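Local coordinates for protein 3-oxo-glucose-6-phosphate:glutamate aminotransferase (Bacillus subtilis subsp. subtilis, PDB 4K2M) that catalyses the reversible, pyridoxal phosphate-dependent transamination between glutamate and 3-dehydro-glucose 6-phosphate that yields kanosamine 6-phosphate on the pathway to the antibiotic kanosamine, at residues D361-V375 / R428-E440. Sequence-based numbering, arbitrary orientation.
Sequences DRADIMTKLNEDFGV and RVMEGLFHVIKQE
Phe373 points the edge of its ring at one face of His435, an offset edge-to-face pair in which Phe373 CZ lies 3.6 Å from His435 ND1 and the planes stand 77° apart. Around the rest of the phenyl rim, close to its plane, come Arg428 NH2 and Val436 CG2, while Asp372 CB sits over the centre of one face. This is knobs-into-holes packing of two helices in the aspartate aminotransferase fold: helix 362-373 runs at 129° to the segment 428-440 of the C-terminal helix 423-441, their axes 9.7 Å apart. Phe373 is one knob, set among Arg428, Gly432, His435 and Val436; Val436 is the answering one, among Ile365, Lys368, Leu369 and Phe373. With no side chain at Gly432, Leu369 CD2 rests directly on its backbone, 3.5 Å from the carbonyl carbon, and the Phe373 ring leans in beside it. Deeper in, Leu369 CD1 meets Leu433 CD1 and Ile365 packs on Val436, with Leu413 of strand 412-415 and Leu333 of helix 331-335 continuing the apolar layer. Where helix 362-373 ends, Arg428, extended from CG to NE, gives a nearly straight bond from NE to Phe373 O (2.8 Å, 164°), in the carbonyl plane and on a lone pair; NH2 adds a weak second one. The opposite end is acidic. Glu440, bent at its second torsion, brings OE2 within 2.6 Å of Asp364 OD2, close enough that one of the acids probably carries a proton. Lys368 NZ forms a salt bridge with that same Asp364 oxygen, which would ease the crowding of charge. Asp361 OD2 forms a salt bridge with Arg358, and two waters link its carboxylate to Glu440 O. A third water donates to Asp372 OD2 and accepts from Gln439 NE2 at 3.1 Å.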
ATOM      1  N   ASP A 361      25.229  -4.391 -31.376  1.00 18.99           N
ATOM      2  CA  ASP A 361      24.898  -3.025 -31.800  1.00 20.29           C
ATOM      3  C   ASP A 361      23.960  -2.250 -30.871  1.00 28.71           C
ATOM      4  O   ASP A 361      23.806  -1.033 -31.027  1.00 20.08           O
ATOM      5  CB  ASP A 361      24.262  -3.055 -33.198  1.00 27.09           C
ATOM      6  CG  ASP A 361      25.205  -3.582 -34.264  1.00 26.45           C
ATOM      7  OD1 ASP A 361      26.424  -3.514 -34.055  1.00 30.73           O
ATOM      8  OD2 ASP A 361      24.717  -4.053 -35.315  1.00 33.73           O
ATOM      9  N   ARG A 362      23.320  -2.931 -29.921  1.00 20.46           N
ATOM     10  CA  ARG A 362      22.253  -2.284 -29.142  1.00 21.14           C
ATOM     11  C   ARG A 362      22.694  -1.053 -28.359  1.00 20.77           C
ATOM     12  O   ARG A 362      22.035  -0.024 -28.407  1.00 20.04           O
ATOM     13  CB  ARG A 362      21.548  -3.257 -28.189  1.00 20.78           C
ATOM     14  CG  ARG A 362      20.330  -2.599 -27.501  1.00 18.54           C
ATOM     15  CD  ARG A 362      19.641  -3.540 -26.527  1.00 17.36           C
ATOM     16  NE  ARG A 362      20.514  -3.926 -25.416  1.00 16.34           N
ATOM     17  CZ  ARG A 362      20.191  -4.849 -24.517  1.00 19.76           C
ATOM     18  NH1 ARG A 362      19.017  -5.465 -24.604  1.00 15.54           N
ATOM     19  NH2 ARG A 362      21.041  -5.167 -23.543  1.00 19.93           N
ATOM     20  N   ALA A 363      23.792  -1.149 -27.623  1.00 18.59           N
ATOM     21  CA  ALA A 363      24.262  -0.005 -26.852  1.00 20.33           C
ATOM     22  C   ALA A 363      24.516   1.199 -27.757  1.00 22.50           C
ATOM     23  O   ALA A 363      24.151   2.330 -27.408  1.00 19.38           O
ATOM     24  CB  ALA A 363      25.520  -0.359 -26.066  1.00 23.41           C
ATOM     25  N   ASP A 364      25.122   0.960 -28.921  1.00 24.44           N
ATOM     26  CA  ASP A 364      25.385   2.054 -29.859  1.00 27.27           C
ATOM     27  C   ASP A 364      24.105   2.596 -30.488  1.00 25.12           C
ATOM     28  O   ASP A 364      23.980   3.801 -30.715  1.00 20.53           O
ATOM     29  CB  ASP A 364      26.337   1.620 -30.969  1.00 25.21           C
ATOM     30  CG  ASP A 364      27.018   2.805 -31.640  1.00 45.32           C
ATOM     31  OD1 ASP A 364      27.526   3.699 -30.921  1.00 46.56           O
ATOM     32  OD2 ASP A 364      27.041   2.853 -32.883  1.00 42.22           O
ATOM     33  N   ILE A 365      23.161   1.710 -30.793  1.00 17.02           N
ATOM     34  CA  ILE A 365      21.860   2.146 -31.325  1.00 19.02           C
ATOM     35  C   ILE A 365      21.168   3.068 -30.337  1.00 23.65           C
ATOM     36  O   ILE A 365      20.660   4.125 -30.721  1.00 21.35           O
ATOM     37  CB  ILE A 365      20.945   0.950 -31.647  1.00 23.84           C
ATOM     38  CG1 ILE A 365      21.448   0.202 -32.881  1.00 20.50           C
ATOM     39  CG2 ILE A 365      19.507   1.404 -31.885  1.00 18.99           C
ATOM     40  CD1 ILE A 365      20.975  -1.250 -32.953  1.00 16.41           C
ATOM     41  N   MET A 366      21.161   2.681 -29.062  1.00 16.37           N
ATOM     42  CA  MET A 366      20.515   3.488 -28.035  1.00 17.06           C
ATOM     43  C   MET A 366      21.184   4.834 -27.857  1.00 19.76           C
ATOM     44  O   MET A 366      20.511   5.862 -27.714  1.00 18.10           O
ATOM     45  CB  MET A 366      20.486   2.733 -26.701  1.00 17.16           C
ATOM     46  CG  MET A 366      19.682   1.462 -26.765  1.00 16.62           C
ATOM     47  SD  MET A 366      19.663   0.623 -25.165  1.00 22.00           S
ATOM     48  CE  MET A 366      18.626   1.712 -24.180  1.00 17.23           C
ATOM     49  N   THR A 367      22.513   4.827 -27.871  1.00 18.03           N
ATOM     50  CA  THR A 367      23.278   6.053 -27.717  1.00 16.21           C
ATOM     51  C   THR A 367      23.058   7.011 -28.886  1.00 13.93           C
ATOM     52  O   THR A 367      22.854   8.212 -28.675  1.00 20.25           O
ATOM     53  CB  THR A 367      24.790   5.755 -27.573  1.00 24.31           C
ATOM     54  OG1 THR A 367      25.001   5.009 -26.370  1.00 23.09           O
ATOM     55  CG2 THR A 367      25.588   7.052 -27.490  1.00 26.18           C
ATOM     56  N   LYS A 368      23.100   6.487 -30.104  1.00 19.13           N
ATOM     57  CA  LYS A 368      22.945   7.321 -31.286  1.00 20.19           C
ATOM     58  C   LYS A 368      21.531   7.877 -31.396  1.00 23.34           C
ATOM     59  O   LYS A 368      21.350   9.043 -31.756  1.00 20.53           O
ATOM     60  CB  LYS A 368      23.296   6.554 -32.554  1.00 18.25           C
ATOM     61  CG  LYS A 368      24.802   6.366 -32.759  1.00 26.59           C
ATOM     62  CD  LYS A 368      25.085   5.502 -33.979  1.00 44.47           C
ATOM     63  CE  LYS A 368      26.541   5.620 -34.404  1.00 52.97           C
ATOM     64  NZ  LYS A 368      27.460   5.373 -33.258  1.00 47.76           N
ATOM     65  N   LEU A 369      20.532   7.051 -31.088  1.00 17.75           N
ATOM     66  CA  LEU A 369      19.148   7.548 -31.087  1.00 19.20           C
ATOM     67  C   LEU A 369      19.003   8.738 -30.153  1.00 21.40           C
ATOM     68  O   LEU A 369      18.392   9.744 -30.495  1.00 16.86           O
ATOM     69  CB  LEU A 369      18.160   6.434 -30.707  1.00 16.01           C
ATOM     70  CG  LEU A 369      17.761   5.461 -31.811  1.00 15.13           C
ATOM     71  CD1 LEU A 369      16.936   4.310 -31.218  1.00 20.91           C
ATOM     72  CD2 LEU A 369      16.952   6.159 -32.916  1.00 15.40           C
ATOM     73  N   ASN A 370      19.599   8.636 -28.974  1.00 15.83           N
ATOM     74  CA  ASN A 370      19.500   9.687 -27.983  1.00 16.98           C
ATOM     75  C   ASN A 370      20.339  10.907 -28.360  1.00 20.66           C
ATOM     76  O   ASN A 370      19.847  12.037 -28.353  1.00 23.04           O
ATOM     77  CB  ASN A 370      19.964   9.143 -26.631  1.00 15.99           C
ATOM     78  CG  ASN A 370      20.009  10.211 -25.558  1.00 31.11           C
ATOM     79  OD1 ASN A 370      19.201  11.144 -25.561  1.00 49.31           O
ATOM     80  ND2 ASN A 370      20.964  10.091 -24.639  1.00 42.62           N
ATOM     81  N   GLU A 371      21.612  10.680 -28.678  1.00 23.13           N
ATOM     82  CA  GLU A 371      22.526  11.784 -28.978  1.00 23.10           C
ATOM     83  C   GLU A 371      22.188  12.507 -30.280  1.00 21.22           C
ATOM     84  O   GLU A 371      22.195  13.743 -30.330  1.00 25.64           O
ATOM     85  CB  GLU A 371      23.966  11.277 -29.038  1.00 24.54           C
ATOM     86  CG  GLU A 371      24.539  10.886 -27.696  1.00 28.25           C
ATOM     87  CD  GLU A 371      26.002  10.470 -27.797  1.00 54.55           C
ATOM     88  OE1 GLU A 371      26.490  10.291 -28.937  1.00 47.75           O
ATOM     89  OE2 GLU A 371      26.656  10.325 -26.741  1.00 56.64           O
ATOM     90  N   ASP A 372      21.888  11.747 -31.331  1.00 18.30           N
ATOM     91  CA  ASP A 372      21.696  12.344 -32.642  1.00 22.65           C
ATOM     92  C   ASP A 372      20.274  12.837 -32.846  1.00 21.88           C
ATOM     93  O   ASP A 372      20.050  13.804 -33.580  1.00 21.75           O
ATOM     94  CB  ASP A 372      22.076  11.356 -33.750  1.00 22.40           C
ATOM     95  CG  ASP A 372      23.555  10.993 -33.733  1.00 36.27           C
ATOM     96  OD1 ASP A 372      24.350  11.757 -33.153  1.00 31.41           O
ATOM     97  OD2 ASP A 372      23.918   9.940 -34.300  1.00 40.51           O
ATOM     98  N   PHE A 373      19.308  12.191 -32.198  1.00 19.36           N
ATOM     99  CA  PHE A 373      17.919  12.551 -32.465  1.00 17.94           C
ATOM    100  C   PHE A 373      17.047  12.820 -31.250  1.00 17.99           C
ATOM    101  O   PHE A 373      15.865  13.136 -31.399  1.00 20.92           O
ATOM    102  CB  PHE A 373      17.267  11.497 -33.364  1.00 15.09           C
ATOM    103  CG  PHE A 373      18.029  11.243 -34.623  1.00 19.35           C
ATOM    104  CD1 PHE A 373      18.184  12.251 -35.569  1.00 28.61           C
ATOM    105  CD2 PHE A 373      18.614  10.014 -34.856  1.00 19.33           C
ATOM    106  CE1 PHE A 373      18.903  12.020 -36.735  1.00 23.26           C
ATOM    107  CE2 PHE A 373      19.327   9.775 -36.020  1.00 25.22           C
ATOM    108  CZ  PHE A 373      19.468  10.783 -36.964  1.00 26.00           C
ATOM    109  N   GLY A 374      17.627  12.721 -30.059  1.00 15.82           N
ATOM    110  CA  GLY A 374      16.889  13.007 -28.838  1.00 17.38           C
ATOM    111  C   GLY A 374      15.823  11.955 -28.559  1.00 12.87           C
ATOM    112  O   GLY A 374      14.895  12.189 -27.770  1.00 18.11           O
ATOM    113  N   VAL A 375      15.963  10.794 -29.189  1.00 12.99           N
ATOM    114  CA  VAL A 375      15.000   9.700 -29.004  1.00 13.05           C
ATOM    115  C   VAL A 375      15.438   8.762 -27.886  1.00 22.92           C
ATOM    116  O   VAL A 375      16.469   8.099 -27.997  1.00 17.94           O
ATOM    117  CB  VAL A 375      14.825   8.899 -30.309  1.00 18.43           C
ATOM    118  CG1 VAL A 375      13.975   7.647 -30.074  1.00 16.54           C
ATOM    119  CG2 VAL A 375      14.174   9.778 -31.374  1.00 17.70           C
ATOM    120  N   ARG A 428       9.385  10.445 -35.481  1.00 15.17           N
ATOM    121  CA  ARG A 428      10.790  10.708 -35.220  1.00 15.26           C
ATOM    122  C   ARG A 428      11.523   9.477 -34.702  1.00 16.03           C
ATOM    123  O   ARG A 428      12.674   9.218 -35.083  1.00 18.34           O
ATOM    124  CB  ARG A 428      10.968  11.881 -34.248  1.00 15.66           C
ATOM    125  CG  ARG A 428      12.445  12.276 -34.088  1.00 21.61           C
ATOM    126  CD  ARG A 428      12.633  13.632 -33.442  1.00 36.19           C
ATOM    127  NE  ARG A 428      14.044  14.023 -33.384  1.00 23.80           N
ATOM    128  CZ  ARG A 428      14.681  14.682 -34.350  1.00 34.12           C
ATOM    129  NH1 ARG A 428      14.039  15.028 -35.459  1.00 28.57           N
ATOM    130  NH2 ARG A 428      15.961  14.998 -34.206  1.00 27.74           N
ATOM    131  N   VAL A 429      10.856   8.700 -33.847  1.00 14.54           N
ATOM    132  CA  VAL A 429      11.431   7.445 -33.372  1.00 12.96           C
ATOM    133  C   VAL A 429      11.774   6.551 -34.550  1.00 14.36           C
ATOM    134  O   VAL A 429      12.863   5.976 -34.624  1.00 17.94           O
ATOM    135  CB  VAL A 429      10.460   6.687 -32.446  1.00 14.87           C
ATOM    136  CG1 VAL A 429      11.034   5.294 -32.100  1.00 14.31           C
ATOM    137  CG2 VAL A 429      10.209   7.485 -31.184  1.00 12.85           C
ATOM    138  N   MET A 430      10.831   6.441 -35.476  1.00 13.74           N
ATOM    139  CA  MET A 430      10.971   5.517 -36.588  1.00 17.57           C
ATOM    140  C   MET A 430      12.010   5.981 -37.599  1.00 17.15           C
ATOM    141  O   MET A 430      12.812   5.183 -38.074  1.00 20.27           O
ATOM    142  CB  MET A 430       9.615   5.292 -37.253  1.00 18.24           C
ATOM    143  CG  MET A 430       8.676   4.500 -36.350  1.00 15.90           C
ATOM    144  SD  MET A 430       7.131   4.059 -37.127  1.00 20.04           S
ATOM    145  CE  MET A 430       6.453   5.674 -37.502  1.00 17.12           C
ATOM    146  N   GLU A 431      11.999   7.270 -37.917  0.55 20.10           N
ATOM    147  CA  GLU A 431      12.988   7.806 -38.842  0.55 24.26           C
ATOM    148  C   GLU A 431      14.388   7.710 -38.244  0.55 23.57           C
ATOM    149  O   GLU A 431      15.343   7.372 -38.940  0.55 23.48           O
ATOM    150  CB  GLU A 431      12.639   9.244 -39.215  0.55 21.41           C
ATOM    151  CG  GLU A 431      11.289   9.352 -39.908  0.55 30.28           C
ATOM    152  CD  GLU A 431      10.974  10.758 -40.356  0.55 42.27           C
ATOM    153  OE1 GLU A 431       9.852  11.236 -40.067  0.55 34.68           O
ATOM    154  OE2 GLU A 431      11.845  11.378 -41.004  0.55 43.92           O
ATOM    155  N   GLY A 432      14.499   7.985 -36.948  1.00 19.70           N
ATOM    156  CA  GLY A 432      15.768   7.866 -36.248  1.00 18.81           C
ATOM    157  C   GLY A 432      16.271   6.432 -36.288  1.00 21.69           C
ATOM    158  O   GLY A 432      17.461   6.170 -36.488  1.00 19.42           O
ATOM    159  N   LEU A 433      15.363   5.485 -36.090  1.00 17.80           N
ATOM    160  CA  LEU A 433      15.745   4.084 -36.115  1.00 19.53           C
ATOM    161  C   LEU A 433      16.255   3.692 -37.504  1.00 22.30           C
ATOM    162  O   LEU A 433      17.277   2.992 -37.621  1.00 19.76           O
ATOM    163  CB  LEU A 433      14.571   3.198 -35.701  1.00 20.40           C
ATOM    164  CG  LEU A 433      14.921   1.759 -35.339  1.00 30.15           C
ATOM    165  CD1 LEU A 433      15.832   1.721 -34.106  1.00 26.14           C
ATOM    166  CD2 LEU A 433      13.642   0.966 -35.088  1.00 30.11           C
ATOM    167  N   PHE A 434      15.554   4.134 -38.550  1.00 19.31           N
ATOM    168  CA  PHE A 434      16.001   3.862 -39.914  1.00 22.15           C
ATOM    169  C   PHE A 434      17.406   4.437 -40.136  1.00 20.92           C
ATOM    170  O   PHE A 434      18.299   3.752 -40.646  1.00 22.21           O
ATOM    171  CB  PHE A 434      15.020   4.436 -40.944  1.00 21.77           C
ATOM    172  CG  PHE A 434      13.984   3.457 -41.411  1.00 22.59           C
ATOM    173  CD1 PHE A 434      14.284   2.542 -42.417  1.00 26.63           C
ATOM    174  CD2 PHE A 434      12.701   3.458 -40.868  1.00 24.27           C
ATOM    175  CE1 PHE A 434      13.327   1.645 -42.869  1.00 29.43           C
ATOM    176  CE2 PHE A 434      11.732   2.550 -41.321  1.00 22.17           C
ATOM    177  CZ  PHE A 434      12.049   1.650 -42.318  1.00 23.34           C
ATOM    178  N   HIS A 435      17.609   5.683 -39.722  1.00 18.17           N
ATOM    179  CA  HIS A 435      18.903   6.329 -39.911  1.00 22.51           C
ATOM    180  C   HIS A 435      20.019   5.641 -39.117  1.00 30.47           C
ATOM    181  O   HIS A 435      21.085   5.356 -39.657  1.00 26.40           O
ATOM    182  CB  HIS A 435      18.836   7.808 -39.534  1.00 25.56           C
ATOM    183  CG  HIS A 435      20.053   8.580 -39.926  0.39 32.06           C
ATOM    184  ND1 HIS A 435      21.225   8.533 -39.205  1.00 46.57           N
ATOM    185  CD2 HIS A 435      20.285   9.406 -40.974  0.83 44.98           C
ATOM    186  CE1 HIS A 435      22.128   9.301 -39.789  1.00 55.34           C
ATOM    187  NE2 HIS A 435      21.582   9.844 -40.862  1.00 63.89           N
ATOM    188  N   VAL A 436      19.777   5.391 -37.835  1.00 20.31           N
ATOM    189  CA  VAL A 436      20.790   4.771 -36.973  1.00 23.97           C
ATOM    190  C   VAL A 436      21.153   3.344 -37.402  1.00 30.53           C
ATOM    191  O   VAL A 436      22.331   2.983 -37.446  1.00 32.36           O
ATOM    192  CB  VAL A 436      20.370   4.783 -35.493  1.00 21.31           C
ATOM    193  CG1 VAL A 436      21.352   3.962 -34.647  1.00 23.38           C
ATOM    194  CG2 VAL A 436      20.303   6.213 -34.983  1.00 21.96           C
ATOM    195  N   ILE A 437      20.149   2.534 -37.720  1.00 22.49           N
ATOM    196  CA  ILE A 437      20.408   1.137 -38.076  1.00 32.79           C
ATOM    197  C   ILE A 437      21.203   1.018 -39.377  1.00 39.52           C
ATOM    198  O   ILE A 437      22.072   0.155 -39.509  1.00 42.45           O
ATOM    199  CB  ILE A 437      19.114   0.299 -38.114  1.00 39.62           C
ATOM    200  CG1 ILE A 437      19.054  -0.600 -36.880  1.00 48.91           C
ATOM    201  CG2 ILE A 437      19.042  -0.569 -39.375  1.00 42.72           C
ATOM    202  CD1 ILE A 437      17.815  -0.419 -36.057  1.00 43.38           C
ATOM    203  N   LYS A 438      20.930   1.902 -40.329  1.00 40.06           N
ATOM    204  CA  LYS A 438      21.672   1.874 -41.580  1.00 48.96           C
ATOM    205  C   LYS A 438      23.098   2.381 -41.372  1.00 54.13           C
ATOM    206  O   LYS A 438      23.999   2.082 -42.155  1.00 56.23           O
ATOM    207  CB  LYS A 438      20.908   2.621 -42.674  1.00 51.37           C
ATOM    208  CG  LYS A 438      19.516   2.018 -42.854  1.00 51.07           C
ATOM    209  CD  LYS A 438      18.835   2.346 -44.165  1.00 49.59           C
ATOM    210  CE  LYS A 438      17.587   1.475 -44.300  1.00 62.49           C
ATOM    211  NZ  LYS A 438      17.029   1.429 -45.681  1.00 63.26           N
ATOM    212  N   GLN A 439      23.299   3.117 -40.285  1.00 55.17           N
ATOM    213  CA  GLN A 439      24.634   3.505 -39.849  1.00 46.21           C
ATOM    214  C   GLN A 439      25.345   2.308 -39.200  1.00 49.55           C
ATOM    215  O   GLN A 439      26.566   2.176 -39.295  1.00 62.63           O
ATOM    216  CB  GLN A 439      24.535   4.658 -38.851  1.00 42.05           C
ATOM    217  CG  GLN A 439      25.312   5.907 -39.216  1.00 54.85           C
ATOM    218  CD  GLN A 439      25.324   6.927 -38.086  1.00 66.47           C
ATOM    219  OE1 GLN A 439      24.442   6.930 -37.224  1.00 53.43           O
ATOM    220  NE2 GLN A 439      26.333   7.791 -38.081  1.00 59.91           N
ATOM    221  N   GLU A 440      24.576   1.441 -38.541  1.00 47.74           N
ATOM    222  CA  GLU A 440      25.128   0.271 -37.841  1.00 45.48           C
ATOM    223  C   GLU A 440      25.627  -0.806 -38.795  1.00 55.95           C
ATOM    224  O   GLU A 440      26.644  -1.460 -38.544  1.00 56.00           O
ATOM    225  CB  GLU A 440      24.085  -0.364 -36.908  1.00 43.29           C
ATOM    226  CG  GLU A 440      23.819   0.401 -35.620  1.00 43.07           C
ATOM    227  CD  GLU A 440      25.096   0.797 -34.899  1.00 51.96           C
ATOM    228  OE1 GLU A 440      26.056  -0.006 -34.872  1.00 56.30           O
ATOM    229  OE2 GLU A 440      25.135   1.924 -34.366  1.00 50.66           O
TER
HETATM  230  O   HOH W   1      27.833  -2.497 -36.334  1.00 49.28           O
HETATM  231  O   HOH W   2      26.111  -3.946 -37.539  1.00 52.12           O
HETATM  232  O   HOH W   3      26.248   9.367 -35.460  1.00 43.57           O